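Long-range contacts in nicotinate phosphoribosyltransferase (Porphyromonas gingivalis, PDB 2IM5), which probably catalyses the ATP-driven transfer of the phosphoribosyl group of phosphoribosyl diphosphate to nicotinate, giving nicotinate ribonucleotide on the way to NAD(+): residues 12-17 against 212-217; 17-22 against 237-242; 23-28 against 354-359; 65-70 against 80-85. One frame throughout, in Å; residues are numbered along the deposited sequence.

Interaction 1: 12-17 against 212-217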
# COMPACT_ATOMS: atom_id res chain seq x y z
N LEU A 12 7.05 -0.44 -2.35
CA LEU A 12 7.93 0.67 -1.99
C LEU A 12 7.60 1.24 -0.62
O LEU A 12 8.50 1.49 0.19
CB LEU A 12 7.81 1.78 -3.03
CG LEU A 12 8.50 3.09 -2.64
CD1 LEU A 12 10.01 2.87 -2.58
CD2 LEU A 12 8.16 4.18 -3.66
N TYR A 13 6.31 1.42 -0.33
CA TYR A 13 5.92 2.01 0.94
C TYR A 13 6.38 1.24 2.17
O TYR A 13 6.48 1.81 3.25
CB TYR A 13 4.41 2.27 0.97
CG TYR A 13 3.54 1.06 1.23
CD1 TYR A 13 3.29 0.62 2.54
CD2 TYR A 13 2.92 0.38 0.18
CE1 TYR A 13 2.45 -0.46 2.79
CE2 TYR A 13 2.08 -0.71 0.42
CZ TYR A 13 1.84 -1.12 1.72
OH TYR A 13 0.99 -2.18 1.97
N LYS A 14 6.67 -0.05 2.01
CA LYS A 14 7.13 -0.84 3.14
C LYS A 14 8.52 -0.33 3.56
O LYS A 14 8.82 -0.25 4.75
CB LYS A 14 7.19 -2.33 2.78
CG LYS A 14 5.82 -2.93 2.39
CD LYS A 14 4.97 -3.37 3.59
CE LYS A 14 4.58 -2.21 4.52
NZ LYS A 14 3.59 -2.62 5.56
N PHE A 15 9.35 0.03 2.58
CA PHE A 15 10.68 0.54 2.88
C PHE A 15 10.66 1.99 3.34
O PHE A 15 11.36 2.36 4.29
CB PHE A 15 11.61 0.43 1.66
CG PHE A 15 11.96 -0.98 1.29
CD1 PHE A 15 12.30 -1.92 2.26
CD2 PHE A 15 11.98 -1.38 -0.04
CE1 PHE A 15 12.65 -3.22 1.91
CE2 PHE A 15 12.34 -2.68 -0.40
CZ PHE A 15 12.67 -3.60 0.59
N THR A 16 9.86 2.83 2.69
CA THR A 16 9.81 4.24 3.08
C THR A 16 9.20 4.41 4.47
O THR A 16 9.65 5.25 5.25
CB THR A 16 9.02 5.10 2.05
OG1 THR A 16 7.68 4.60 1.93
CG2 THR A 16 9.70 5.04 0.69
N THR A 17 8.18 3.62 4.77
CA THR A 17 7.56 3.70 6.09
C THR A 17 8.47 2.99 7.08
O THR A 17 8.57 3.37 8.24
CB THR A 17 6.18 3.05 6.10
OG1 THR A 17 5.42 3.57 5.01
CG2 THR A 17 5.44 3.35 7.41
N PRO A 212 1.65 4.91 3.59
CA PRO A 212 0.42 4.13 3.77
C PRO A 212 -0.45 4.63 4.92
O PRO A 212 -0.07 5.54 5.66
CB PRO A 212 0.95 2.74 4.05
CG PRO A 212 2.12 3.08 4.98
CD PRO A 212 2.77 4.28 4.31
N HIS A 213 -1.63 4.00 5.06
CA HIS A 213 -2.56 4.33 6.12
C HIS A 213 -1.97 4.01 7.48
O HIS A 213 -2.22 4.73 8.45
CB HIS A 213 -3.87 3.54 5.97
CG HIS A 213 -4.72 3.96 4.82
ND1 HIS A 213 -5.36 5.18 4.78
CD2 HIS A 213 -5.04 3.34 3.66
CE1 HIS A 213 -6.04 5.29 3.65
NE2 HIS A 213 -5.86 4.18 2.95
N GLU A 214 -1.18 2.93 7.57
CA GLU A 214 -0.60 2.53 8.86
C GLU A 214 0.22 3.65 9.51
O GLU A 214 0.25 3.77 10.73
CB GLU A 214 0.27 1.27 8.71
CG GLU A 214 1.49 1.42 7.83
CD GLU A 214 2.41 0.20 7.86
OE1 GLU A 214 3.15 0.02 8.86
OE2 GLU A 214 2.39 -0.58 6.89
N TRP A 215 0.87 4.47 8.68
CA TRP A 215 1.68 5.57 9.19
C TRP A 215 0.79 6.55 9.94
O TRP A 215 1.11 6.95 11.05
CB TRP A 215 2.39 6.29 8.03
CG TRP A 215 3.19 7.49 8.43
CD1 TRP A 215 2.95 8.79 8.07
CD2 TRP A 215 4.39 7.51 9.23
NE1 TRP A 215 3.92 9.61 8.59
CE2 TRP A 215 4.81 8.86 9.31
CE3 TRP A 215 5.13 6.53 9.89
CZ2 TRP A 215 5.95 9.25 10.03
CZ3 TRP A 215 6.27 6.91 10.61
CH2 TRP A 215 6.67 8.26 10.67
N ILE A 216 -0.34 6.91 9.34
CA ILE A 216 -1.28 7.84 9.98
C ILE A 216 -1.93 7.16 11.19
O ILE A 216 -2.08 7.77 12.25
CB ILE A 216 -2.41 8.26 9.03
CG1 ILE A 216 -1.85 8.75 7.70
CG2 ILE A 216 -3.25 9.34 9.67
CD1 ILE A 216 -0.97 9.93 7.81
N GLN A 217 -2.33 5.91 11.02
CA GLN A 217 -2.98 5.15 12.08
C GLN A 217 -2.09 5.01 13.32
O GLN A 217 -2.56 5.06 14.45
CB GLN A 217 -3.34 3.77 11.56
CG GLN A 217 -4.47 3.77 10.55
CD GLN A 217 -4.76 2.37 10.05
OE1 GLN A 217 -4.03 1.83 9.22
NE2 GLN A 217 -5.82 1.76 10.56

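Interaction 2: 17-22 against 237-242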
# COMPACT_ATOMS: atom_id res chain seq x y z
N THR A 17 8.18 3.62 4.77
CA THR A 17 7.56 3.70 6.09
C THR A 17 8.47 2.99 7.08
O THR A 17 8.57 3.37 8.24
CB THR A 17 6.18 3.05 6.10
OG1 THR A 17 5.42 3.57 5.01
CG2 THR A 17 5.44 3.35 7.41
N GLY A 18 9.13 1.93 6.61
CA GLY A 18 10.04 1.19 7.46
C GLY A 18 11.17 2.07 7.96
O GLY A 18 11.55 1.98 9.13
N TYR A 19 11.71 2.91 7.09
CA TYR A 19 12.79 3.81 7.50
C TYR A 19 12.24 4.90 8.40
O TYR A 19 12.88 5.30 9.37
CB TYR A 19 13.50 4.44 6.29
CG TYR A 19 14.46 5.53 6.70
CD1 TYR A 19 15.48 5.27 7.61
CD2 TYR A 19 14.30 6.84 6.25
CE1 TYR A 19 16.31 6.29 8.08
CE2 TYR A 19 15.13 7.87 6.70
CZ TYR A 19 16.12 7.59 7.62
OH TYR A 19 16.92 8.60 8.08
N ALA A 20 11.04 5.38 8.08
CA ALA A 20 10.43 6.41 8.92
C ALA A 20 10.30 5.88 10.35
O ALA A 20 10.57 6.61 11.30
CB ALA A 20 9.06 6.81 8.37
N TYR A 21 9.87 4.62 10.51
CA TYR A 21 9.75 4.04 11.85
C TYR A 21 11.15 3.88 12.49
O TYR A 21 11.35 4.20 13.66
CB TYR A 21 9.11 2.65 11.83
CG TYR A 21 7.65 2.60 11.45
CD1 TYR A 21 6.71 3.45 12.05
CD2 TYR A 21 7.18 1.64 10.55
CE1 TYR A 21 5.35 3.34 11.75
CE2 TYR A 21 5.83 1.52 10.25
CZ TYR A 21 4.92 2.37 10.85
OH TYR A 21 3.58 2.22 10.56
N ALA A 22 12.09 3.38 11.69
CA ALA A 22 13.45 3.15 12.17
C ALA A 22 14.12 4.43 12.66
O ALA A 22 14.91 4.41 13.61
CB ALA A 22 14.28 2.52 11.07
N ILE A 237 7.73 14.74 6.82
CA ILE A 237 8.59 15.80 6.30
C ILE A 237 9.95 15.74 7.00
O ILE A 237 11.00 15.95 6.37
CB ILE A 237 7.96 17.18 6.53
CG1 ILE A 237 6.70 17.31 5.67
CG2 ILE A 237 8.97 18.29 6.20
CD1 ILE A 237 5.81 18.47 6.06
N ASN A 238 9.94 15.46 8.30
CA ASN A 238 11.20 15.35 9.03
C ASN A 238 12.04 14.24 8.43
O ASN A 238 13.26 14.36 8.31
CB ASN A 238 10.93 15.05 10.51
CG ASN A 238 12.21 14.74 11.29
OD1 ASN A 238 12.79 13.66 11.18
ND2 ASN A 238 12.65 15.71 12.09
N VAL A 239 11.39 13.15 8.05
CA VAL A 239 12.11 12.03 7.49
C VAL A 239 12.57 12.23 6.04
O VAL A 239 13.72 11.95 5.71
CB VAL A 239 11.25 10.73 7.56
CG1 VAL A 239 11.98 9.56 6.91
CG2 VAL A 239 10.90 10.41 9.01
N TYR A 240 11.68 12.74 5.19
CA TYR A 240 12.02 12.87 3.78
C TYR A 240 12.23 14.26 3.21
O TYR A 240 12.45 14.40 2.01
CB TYR A 240 10.98 12.10 2.95
CG TYR A 240 11.06 10.60 3.21
CD1 TYR A 240 12.20 9.89 2.84
CD2 TYR A 240 10.05 9.92 3.88
CE1 TYR A 240 12.33 8.54 3.14
CE2 TYR A 240 10.17 8.57 4.18
CZ TYR A 240 11.31 7.89 3.80
OH TYR A 240 11.46 6.56 4.08
N ASP A 241 12.18 15.27 4.07
CA ASP A 241 12.42 16.66 3.68
C ASP A 241 11.72 17.13 2.42
O ASP A 241 12.32 17.85 1.63
CB ASP A 241 13.92 16.89 3.51
CG ASP A 241 14.74 16.26 4.61
OD1 ASP A 241 14.46 16.53 5.81
OD2 ASP A 241 15.68 15.49 4.29
N GLY A 242 10.47 16.74 2.22
CA GLY A 242 9.77 17.17 1.03
C GLY A 242 9.65 16.13 -0.06
O GLY A 242 8.83 16.28 -0.96
O HOH W 1 15.84 11.88 7.56

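Interaction 3: 23-28 against 354-359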
# COMPACT_ATOMS: atom_id res chain seq x y z
N LYS A 23 13.80 5.55 12.03
CA LYS A 23 14.39 6.82 12.42
C LYS A 23 13.71 7.46 13.62
O LYS A 23 14.36 7.79 14.61
CB LYS A 23 14.35 7.83 11.28
CG LYS A 23 14.92 9.19 11.70
CD LYS A 23 14.75 10.28 10.66
CE LYS A 23 15.45 11.56 11.11
NZ LYS A 23 15.21 12.70 10.20
N LEU A 24 12.39 7.62 13.52
CA LEU A 24 11.64 8.28 14.58
C LEU A 24 11.02 7.42 15.67
O LEU A 24 10.83 7.91 16.79
CB LEU A 24 10.55 9.15 13.95
CG LEU A 24 11.00 10.24 12.97
CD1 LEU A 24 9.75 10.92 12.37
CD2 LEU A 24 11.88 11.28 13.70
N PHE A 25 10.72 6.16 15.39
CA PHE A 25 10.11 5.28 16.38
C PHE A 25 10.77 3.90 16.45
O PHE A 25 10.09 2.87 16.38
CB PHE A 25 8.62 5.11 16.05
CG PHE A 25 7.90 6.41 15.87
CD1 PHE A 25 7.64 7.23 16.96
CD2 PHE A 25 7.54 6.84 14.60
CE1 PHE A 25 7.02 8.48 16.79
CE2 PHE A 25 6.92 8.08 14.42
CZ PHE A 25 6.66 8.91 15.51
N PRO A 26 12.10 3.86 16.61
CA PRO A 26 12.83 2.59 16.67
C PRO A 26 12.49 1.67 17.84
O PRO A 26 12.89 0.50 17.84
CB PRO A 26 14.29 3.05 16.68
CG PRO A 26 14.23 4.31 17.49
CD PRO A 26 12.99 5.00 16.89
N ARG A 27 11.76 2.17 18.83
CA ARG A 27 11.39 1.36 19.98
C ARG A 27 9.93 0.90 19.92
O ARG A 27 9.48 0.12 20.75
CB ARG A 27 11.60 2.14 21.28
CG ARG A 27 13.03 2.52 21.58
CD ARG A 27 13.13 3.17 22.95
NE ARG A 27 14.50 3.16 23.45
CZ ARG A 27 15.43 4.04 23.10
NH1 ARG A 27 15.14 5.01 22.25
NH2 ARG A 27 16.66 3.94 23.59
N ALA A 28 9.20 1.39 18.92
CA ALA A 28 7.80 1.05 18.80
C ALA A 28 7.56 -0.41 18.45
O ALA A 28 8.37 -1.05 17.79
CB ALA A 28 7.13 1.95 17.76
N CYS A 354 -0.54 -0.97 18.51
CA CYS A 354 0.86 -0.59 18.64
C CYS A 354 1.13 0.06 19.99
O CYS A 354 0.22 0.32 20.77
CB CYS A 354 1.22 0.41 17.53
SG CYS A 354 0.18 1.89 17.54
N LYS A 355 2.41 0.31 20.24
CA LYS A 355 2.85 0.96 21.46
C LYS A 355 4.14 1.71 21.12
O LYS A 355 4.84 1.34 20.18
CB LYS A 355 3.10 -0.07 22.57
CG LYS A 355 4.03 -1.19 22.19
CD LYS A 355 4.40 -2.04 23.39
CE LYS A 355 3.19 -2.68 24.03
NZ LYS A 355 3.59 -3.50 25.22
N MET A 356 4.43 2.77 21.88
CA MET A 356 5.61 3.59 21.64
C MET A 356 6.92 2.90 22.03
O MET A 356 7.95 3.07 21.38
CB MET A 356 5.49 4.91 22.41
CG MET A 356 6.53 5.94 22.01
SD MET A 356 6.31 6.49 20.30
CE MET A 356 5.83 8.17 20.60
N THR A 357 6.88 2.12 23.11
CA THR A 357 8.06 1.41 23.59
C THR A 357 7.56 0.12 24.22
O THR A 357 6.36 -0.08 24.38
CB THR A 357 8.83 2.20 24.68
OG1 THR A 357 8.01 2.30 25.85
CG2 THR A 357 9.16 3.61 24.20
N ALA A 358 8.49 -0.75 24.58
CA ALA A 358 8.15 -2.03 25.21
C ALA A 358 7.30 -1.87 26.47
O ALA A 358 6.40 -2.67 26.72
CB ALA A 358 9.42 -2.81 25.53
N LYS A 359 7.58 -0.83 27.25
CA LYS A 359 6.86 -0.59 28.50
C LYS A 359 5.53 0.15 28.37
O LYS A 359 4.78 0.23 29.34
CB LYS A 359 7.78 0.18 29.47
CG LYS A 359 8.90 -0.67 30.07
CD LYS A 359 9.80 -1.25 28.98
CE LYS A 359 10.82 -2.24 29.54
NZ LYS A 359 11.70 -2.81 28.47
O HOH W 2 9.89 4.46 19.44
O HOH W 3 11.19 -0.91 22.67

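Interaction 4: 65-70 against 80-85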
# COMPACT_ATOMS: atom_id res chain seq x y z
N ASP A 65 23.75 -6.29 -6.47
CA ASP A 65 23.08 -5.50 -7.49
C ASP A 65 21.87 -4.77 -6.94
O ASP A 65 21.61 -3.62 -7.31
CB ASP A 65 22.63 -6.36 -8.68
CG ASP A 65 23.79 -6.83 -9.53
OD1 ASP A 65 24.84 -6.14 -9.55
OD2 ASP A 65 23.64 -7.88 -10.21
N GLU A 66 21.14 -5.42 -6.04
CA GLU A 66 19.96 -4.80 -5.46
C GLU A 66 20.38 -3.62 -4.59
O GLU A 66 19.73 -2.58 -4.60
CB GLU A 66 19.16 -5.81 -4.64
CG GLU A 66 18.62 -6.95 -5.49
CD GLU A 66 17.82 -7.96 -4.68
OE1 GLU A 66 18.24 -8.30 -3.55
OE2 GLU A 66 16.78 -8.43 -5.19
N LYS A 67 21.47 -3.78 -3.86
CA LYS A 67 21.96 -2.70 -3.01
C LYS A 67 22.33 -1.49 -3.88
O LYS A 67 22.00 -0.35 -3.54
CB LYS A 67 23.18 -3.15 -2.20
CG LYS A 67 23.68 -2.10 -1.23
CD LYS A 67 24.98 -2.52 -0.55
CE LYS A 67 25.54 -1.37 0.28
NZ LYS A 67 26.86 -1.68 0.92
N GLU A 68 23.03 -1.73 -4.99
CA GLU A 68 23.42 -0.65 -5.90
C GLU A 68 22.18 0.01 -6.50
O GLU A 68 22.15 1.22 -6.71
CB GLU A 68 24.30 -1.18 -7.02
CG GLU A 68 25.71 -1.54 -6.58
CD GLU A 68 26.51 -2.26 -7.66
OE1 GLU A 68 26.49 -1.80 -8.83
OE2 GLU A 68 27.15 -3.29 -7.33
N PHE A 69 21.16 -0.80 -6.77
CA PHE A 69 19.91 -0.28 -7.32
C PHE A 69 19.26 0.67 -6.30
O PHE A 69 18.83 1.77 -6.64
CB PHE A 69 18.95 -1.42 -7.63
CG PHE A 69 17.57 -0.97 -8.02
CD1 PHE A 69 17.35 -0.40 -9.27
CD2 PHE A 69 16.51 -1.09 -7.14
CE1 PHE A 69 16.07 0.05 -9.64
CE2 PHE A 69 15.24 -0.66 -7.48
CZ PHE A 69 15.02 -0.09 -8.74
N LEU A 70 19.19 0.23 -5.04
CA LEU A 70 18.59 1.06 -4.00
C LEU A 70 19.32 2.38 -3.86
O LEU A 70 18.70 3.44 -3.72
CB LEU A 70 18.60 0.32 -2.65
CG LEU A 70 17.74 -0.95 -2.55
CD1 LEU A 70 17.89 -1.54 -1.16
CD2 LEU A 70 16.28 -0.61 -2.84
N ILE A 80 22.29 4.63 6.05
CA ILE A 80 22.08 3.85 7.26
C ILE A 80 20.98 2.82 7.06
O ILE A 80 21.08 1.70 7.56
CB ILE A 80 21.72 4.76 8.49
CG1 ILE A 80 21.56 3.90 9.75
CG2 ILE A 80 20.42 5.51 8.24
CD1 ILE A 80 22.85 3.20 10.19
N TYR A 81 19.93 3.18 6.32
CA TYR A 81 18.84 2.24 6.09
C TYR A 81 19.26 1.16 5.11
O TYR A 81 18.82 0.01 5.21
CB TYR A 81 17.59 2.94 5.57
CG TYR A 81 16.37 2.06 5.68
CD1 TYR A 81 15.91 1.64 6.94
CD2 TYR A 81 15.69 1.62 4.55
CE1 TYR A 81 14.80 0.80 7.05
CE2 TYR A 81 14.59 0.78 4.65
CZ TYR A 81 14.15 0.38 5.90
OH TYR A 81 13.05 -0.43 6.01
N ILE A 82 20.10 1.52 4.15
CA ILE A 82 20.58 0.56 3.18
C ILE A 82 21.46 -0.46 3.90
O ILE A 82 21.43 -1.64 3.57
CB ILE A 82 21.35 1.24 2.05
CG1 ILE A 82 20.37 2.09 1.23
CG2 ILE A 82 22.01 0.21 1.14
CD1 ILE A 82 21.04 2.90 0.17
N ASP A 83 22.23 -0.00 4.88
CA ASP A 83 23.07 -0.92 5.66
C ASP A 83 22.16 -1.84 6.46
O ASP A 83 22.44 -3.03 6.60
CB ASP A 83 23.99 -0.16 6.62
CG ASP A 83 25.27 0.31 5.96
OD1 ASP A 83 25.63 -0.24 4.91
OD2 ASP A 83 25.93 1.24 6.49
N PHE A 84 21.07 -1.30 6.99
CA PHE A 84 20.12 -2.10 7.75
C PHE A 84 19.53 -3.19 6.86
O PHE A 84 19.50 -4.36 7.24
CB PHE A 84 18.98 -1.23 8.30
CG PHE A 84 17.80 -2.02 8.79
CD1 PHE A 84 17.88 -2.77 9.96
CD2 PHE A 84 16.62 -2.05 8.05
CE1 PHE A 84 16.80 -3.53 10.39
CE2 PHE A 84 15.53 -2.82 8.47
CZ PHE A 84 15.62 -3.56 9.65
N LEU A 85 19.06 -2.81 5.68
CA LEU A 85 18.48 -3.78 4.76
C LEU A 85 19.52 -4.81 4.31
O LEU A 85 19.21 -5.99 4.15
CB LEU A 85 17.89 -3.07 3.54
CG LEU A 85 16.66 -2.19 3.76
CD1 LEU A 85 16.22 -1.58 2.43
CD2 LEU A 85 15.51 -3.01 4.37

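Interaction 1: 12-17 against 212-217
Three side chains of helix 12-24, Y13, K14 and T17, reach across to P212, E214 and W215 where helix 213-223 begins. Y13 and P212 lie obliquely to one another, with ring carbon CD1 of Y13 3.5 Å from CB of P212. The rim of the same tyrosine ring faces E214: OE2 lies near the ring plane, 4.1 Å from Y13 CE1, and the carboxylate is turned 75° from the ring. K14 meets E214 at roughly a right angle. Its chain leaves the helix facing away, then bends at chi2 (-84°) and chi3 (63°), which turn CD and CE back toward the glutamate; NZ lies 2.7 Å from E214 OE2 in a salt bridge that uses the syn lone pair of that oxygen. NZ is also held by E120 and by the carbonyl of T117, while the other carboxylate oxygen, OE1, takes hydrogen bonds from Y21 and T117; bonds at both oxygens should limit the rotation of the carboxylate. Y13 OH goes to E120 as well. Further along, T17 slides past W215 in the opposite direction, CG2 coming to 4.0 Å from CE3. The arrangement is a buried interface between the N-terminal domain and the barrel-like domain of the NAPRTase family, and it borders H213, the residue predicted to be phosphorylated by autocatalysis though unmodified here.

Interaction 2: 17-22 against 237-242
T17 only skirts Y240: its backbone N is 4.5 Å from the tyrosine OH, a hydroxyl already hydrogen-bonded to the carbonyl of T16 one residue earlier. Y19 does much more. With CG anti to its backbone N (chi1 171°), the ring is carried out toward helix 228-240, and there it runs past both V239 and Y240 in the opposite sense. One ring atom, CD2, serves both neighbours: Y240 OH sits in the plane of the Y19 ring at its edge, 3.6 Å from CD2, and V239 CG1 comes in obliquely, 3.6 Å from both CD2 and CE2 of Y19. V239 CG1 is itself laid over one face of the Y240 ring, toward its rim, so this one methyl touches both tyrosines. Water 1 accompanies this cluster, donating to V239 O at 2.8 Å and making a weak link to Y19 OH. Helix 12-24 of the N-terminal domain thus packs on the C-terminal end of helix 228-240, which belongs to the barrel-like domain; that helix finishes at Y240, and D241 follows with positive phi (46°) while its N still bonds to I237 O. Next along, A20 presents its small surface to the other branch of the valine, V239 CG2 lying 4.0 Å from A20 CA and 4.1 Å from A20 CB. Y21 turns away from this helix end, packing on L113 and Y114.

Interaction 3: 23-28 against 354-359
F25 and M356 make the Met-aromatic part of this contact. The sulfur SD lies 4.8 Å from the centroid of the F25 ring, 67° off its normal, and comes nearest at CD1, while the methyl CE lies 4.0 Å from CE1. M356 sets out away from 23-28; the bend at chi2 (66°) brings SD back toward the ring. A smaller apolar contact pairs R27 with T357, side by side and pointing the same way, CB of the arginine 4.1 Å from CG2 of the threonine.

Between the backbones the work falls to CA-H...O contacts and water. T357 CA approaches R27 O at 3.4 Å in a fairly straight geometry, and A28 CA sits 3.3 Å from K355 O. Water 2 accepts from R27 N and donates to M356 O; water 3 donates to R27 O and has a weak bond from A358 N. A28 N is taken by F25 O at 3.1 Å, closing a type I turn from F25 to A28.

In the fold, this turn connects helix 12-24 to strand 29-36, beside the end of strand 347-355, the next strand of the antiparallel sheet, where K355 pairs with Y29. Helix 213-223 packs against both halves: F218 meets F25 edge-to-face, and I222 and Y223 touch M356.

Interaction 4: 65-70 against 80-85
K67 lies across I82 at about a right angle, its chain stretched from CG to NZ, and can be followed atom by atom. CB stands back, 4.9 Å from the nearest part of the isoleucine, the methyl CG2. With CG anti to the backbone N (chi1 -176°), that next carbon comes down on the same methyl, 3.7 Å from I82 CG2, the closest approach between the two segments. CD passes by, and CE returns to 4.0 Å from I82 CG2, so the methylene chain straddles one methyl group. NZ runs on past it toward D83 and stops 4.4 Å from OD1, beyond salt-bridge distance; R64, another positive charge, also lies close to NZ.

Deeper in, I82 points its other branch toward the backbone of L70, with CD1 4.4 Å from the carbonyl carbon. L70 and L85 then meet at about a right angle through their CD1 methyls, 4.0 Å apart. These leucines face inward, where L70 also touches L8 and L85 touches F15 of helix 12-24. The helices are the two arms of an antiparallel helical hairpin in the N-terminal domain, 64-73 and 79-87 being joined by a short loop; the local axes run 10.8 Å apart at 159°.

Chemically, the junction is one of methyl and methylene groups in van der Waals contact, and the lysine-aspartate attraction at its solvent-exposed side is probably weak and screened by solvent, so cohesion probably rests mainly on burying apolar surface.

How the interactions relate
From the N terminus, helix 12-24 and the turn after it supply one side of interactions 1, 2 and 3 in succession. Their partners follow in the same order, at 212-217, 237-242 and 354-359, so the three loops they close all cross one another. Interaction 4 closes a short loop of its own, nested inside all three. Interactions 1 and 2 share T17 and tie the first helix to helices 213-223 and 228-240 of the barrel-like domain; interaction 3 joins its far end to the antiparallel sheet. Interaction 4 meets the same helix from the hairpin side, Y81 packing against F15 and Y19.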